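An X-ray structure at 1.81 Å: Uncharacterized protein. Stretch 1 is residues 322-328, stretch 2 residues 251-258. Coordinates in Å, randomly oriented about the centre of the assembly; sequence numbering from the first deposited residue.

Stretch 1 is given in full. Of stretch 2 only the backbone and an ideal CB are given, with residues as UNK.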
# COMPACT_ATOMS: atom_id res chain seq x y z
N SER A 322 -14.35 7.10 3.77
CA SER A 322 -12.93 7.41 3.90
C SER A 322 -12.07 6.45 3.07
O SER A 322 -10.84 6.63 2.98
CB SER A 322 -12.50 7.38 5.37
OG SER A 322 -12.82 6.16 5.98
N PHE A 323 -12.66 5.38 2.54
CA PHE A 323 -11.95 4.45 1.64
C PHE A 323 -12.34 4.66 0.17
O PHE A 323 -11.51 5.10 -0.66
CB PHE A 323 -12.22 3.02 2.10
CG PHE A 323 -11.48 1.98 1.30
CD1 PHE A 323 -10.08 1.96 1.27
CD2 PHE A 323 -12.17 0.94 0.70
CE1 PHE A 323 -9.40 0.99 0.55
CE2 PHE A 323 -11.49 -0.07 0.03
CZ PHE A 323 -10.10 -0.05 -0.05
N TYR A 324 -13.61 4.43 -0.14
CA TYR A 324 -14.08 4.52 -1.53
C TYR A 324 -14.16 5.92 -2.10
O TYR A 324 -14.18 6.09 -3.32
CB TYR A 324 -15.44 3.82 -1.68
CG TYR A 324 -15.38 2.34 -1.36
CD1 TYR A 324 -14.76 1.46 -2.23
CD2 TYR A 324 -15.93 1.83 -0.21
CE1 TYR A 324 -14.71 0.13 -1.97
CE2 TYR A 324 -15.88 0.48 0.07
CZ TYR A 324 -15.28 -0.37 -0.86
OH TYR A 324 -15.17 -1.68 -0.59
N GLY A 325 -14.18 6.94 -1.23
CA GLY A 325 -14.25 8.34 -1.67
C GLY A 325 -12.90 8.95 -2.00
O GLY A 325 -12.83 9.98 -2.66
N SER A 326 -11.82 8.30 -1.57
CA SER A 326 -10.49 8.91 -1.62
C SER A 326 -9.98 9.36 -3.00
O SER A 326 -9.35 10.43 -3.09
CB SER A 326 -9.49 7.93 -1.02
OG SER A 326 -9.83 7.73 0.34
N PRO A 327 -10.27 8.60 -4.08
CA PRO A 327 -9.81 9.10 -5.39
C PRO A 327 -10.41 10.42 -5.83
O PRO A 327 -9.95 10.95 -6.85
CB PRO A 327 -10.28 8.01 -6.39
CG PRO A 327 -10.53 6.84 -5.57
CD PRO A 327 -10.89 7.27 -4.19
N VAL A 328 -11.37 10.99 -5.10
CA VAL A 328 -11.75 12.41 -5.37
C VAL A 328 -10.53 13.34 -5.27
O VAL A 328 -10.46 14.39 -5.94
CB VAL A 328 -12.93 12.92 -4.50
CG1 VAL A 328 -12.49 13.18 -3.08
CG2 VAL A 328 -13.53 14.19 -5.10
N UNK A 251 -14.90 -4.60 -6.78
CA UNK A 251 -13.66 -4.33 -6.03
C UNK A 251 -13.36 -2.83 -6.13
O UNK A 251 -14.01 -2.09 -6.88
CB UNK A 251 -12.49 -5.16 -6.57
N UNK A 252 -12.37 -2.39 -5.36
CA UNK A 252 -12.10 -0.97 -5.16
C UNK A 252 -11.97 -0.15 -6.44
O UNK A 252 -12.54 0.93 -6.53
CB UNK A 252 -10.81 -0.82 -4.35
N UNK A 253 -11.23 -0.64 -7.43
CA UNK A 253 -11.02 0.18 -8.63
C UNK A 253 -12.35 0.43 -9.40
O UNK A 253 -12.62 1.58 -9.85
CB UNK A 253 -10.00 -0.50 -9.55
N UNK A 254 -13.17 -0.60 -9.52
CA UNK A 254 -14.47 -0.48 -10.20
C UNK A 254 -15.44 0.39 -9.38
O UNK A 254 -16.03 1.33 -9.90
CB UNK A 254 -15.08 -1.87 -10.43
N UNK A 255 -15.46 0.15 -8.07
CA UNK A 255 -16.38 0.81 -7.17
C UNK A 255 -16.03 2.27 -6.91
O UNK A 255 -16.90 3.13 -6.89
CB UNK A 255 -16.43 0.05 -5.84
N UNK A 256 -14.75 2.55 -6.72
CA UNK A 256 -14.27 3.89 -6.39
C UNK A 256 -13.96 4.77 -7.58
O UNK A 256 -14.11 6.00 -7.51
CB UNK A 256 -13.01 3.78 -5.53
N UNK A 257 -13.45 4.19 -8.67
CA UNK A 257 -13.05 4.95 -9.83
C UNK A 257 -13.88 4.71 -11.09
O UNK A 257 -13.63 5.36 -12.12
CB UNK A 257 -11.58 4.64 -10.13
N UNK A 258 -14.73 3.69 -11.09
CA UNK A 258 -15.50 3.37 -12.32
C UNK A 258 -14.71 2.76 -13.45
O UNK A 258 -15.13 2.82 -14.61
CB UNK A 258 -16.16 4.64 -12.85

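Position 251 comes just before the helix, with phi/psi of -76/171°, and its CA-to-CB bond points away from stretch 1. An N-cap site often takes Ser, Thr, Asp or Asn, but nothing in stretch 1 restricts the choice. It is Glu-251, whose carbonyl O accepts the helical bond from the N of position 255 at 2.9 Å.

At position 252 the CB bond runs sideways, and the ideal CB lies 4.4 Å from Phe-323 CZ and 4.7 Å from Tyr-324 CE1. Two aromatic rings and, farther along, the ring of Pro-327 offer a largely apolar surface, so Leu, Met, Phe or Tyr would suit. The residue is Tyr-252. With chi1 at 167° (t), its ring reaches along stretch 1: CD1 lies over one face of the Phe-323 ring, 3.8 Å from Phe-323 CZ, and the two ring planes meet obliquely at 41°. The same CD1 is 4.1 Å from Tyr-324 CD1, and the hydroxyl OH ends 3.1 Å from Pro-327 CG, a close contact with carbon; its hydrogen bonding is satisfied elsewhere in the structure.

Positions 253 and 254 have no part of stretch 1 within 5.5 Å of their ideal CB atoms, so only helical geometry guides the choice. They are Val-253 and Glu-254.

Position 255 points toward stretch 1, its ideal CB 4.2 Å from Tyr-324 CD1. A long chain could lie across that ring, so Lys, Arg, Met or Gln would suit, a cation gaining from the electron-rich face. Lys-255 is extended, all four chi angles t. Its CE packs over the Tyr-324 ring, 3.8 Å from the centroid and 4° off the normal, a CH-pi contact; NZ lies 4.0 Å from that centroid in a cation-pi interaction.

Position 256 also points toward stretch 1, where space is short: the ideal CB is 3.4 Å from Tyr-324 O and 3.9 Å from Pro-327 CG. A small residue, Ala, Gly or perhaps Ser, fits best. Ala-256 places its methyl CB 3.3 Å from Tyr-324 O and 3.9 Å from Pro-327 CG. No direct hydrogen bond joins the stretches, but a water donates to both Ala-256 O (2.8 Å) and Tyr-324 O (2.6 Å).

At position 257 the CB bond is sideways and the ideal CB is 5.2 Å from Pro-327 CG, leaving room for Leu, Ile or Met. Leu-257 brings its CG to 3.9 Å from Pro-327 CG.

Position 258 leaves the helix with phi of 72°, which favours glycine. Gly-258 is found; its N still donates to Glu-254 O at 2.9 Å.

Stretch 2 (251-258) EYVEKALG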
# COMPACT_ATOMS: atom_id res chain seq x y z
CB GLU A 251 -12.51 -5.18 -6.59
CG GLU A 251 -12.76 -6.68 -6.59
CD GLU A 251 -12.76 -7.33 -5.21
OE1 GLU A 251 -12.33 -6.73 -4.21
OE2 GLU A 251 -13.25 -8.47 -5.12
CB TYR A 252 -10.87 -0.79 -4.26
CG TYR A 252 -10.36 0.63 -4.26
CD1 TYR A 252 -10.87 1.61 -3.41
CD2 TYR A 252 -9.35 0.97 -5.11
CE1 TYR A 252 -10.35 2.89 -3.45
CE2 TYR A 252 -8.82 2.23 -5.13
CZ TYR A 252 -9.36 3.19 -4.34
OH TYR A 252 -8.83 4.47 -4.53
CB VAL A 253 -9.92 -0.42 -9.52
CG1 VAL A 253 -9.94 0.16 -10.91
CG2 VAL A 253 -8.55 -0.26 -8.88
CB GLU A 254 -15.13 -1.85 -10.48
CG GLU A 254 -16.57 -1.74 -11.07
CD GLU A 254 -17.36 -3.08 -11.04
OE1 GLU A 254 -16.75 -4.13 -11.32
OE2 GLU A 254 -18.59 -3.11 -10.70
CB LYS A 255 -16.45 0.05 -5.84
CG LYS A 255 -17.52 0.60 -4.91
CD LYS A 255 -17.91 -0.41 -3.85
CE LYS A 255 -18.64 0.29 -2.73
NZ LYS A 255 -18.90 -0.64 -1.60
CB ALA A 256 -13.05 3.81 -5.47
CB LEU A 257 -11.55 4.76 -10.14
CG LEU A 257 -10.58 5.20 -9.06
CD1 LEU A 257 -9.99 4.02 -8.30
CD2 LEU A 257 -9.48 6.05 -9.65
O HOH W 1 -14.93 7.53 -5.36
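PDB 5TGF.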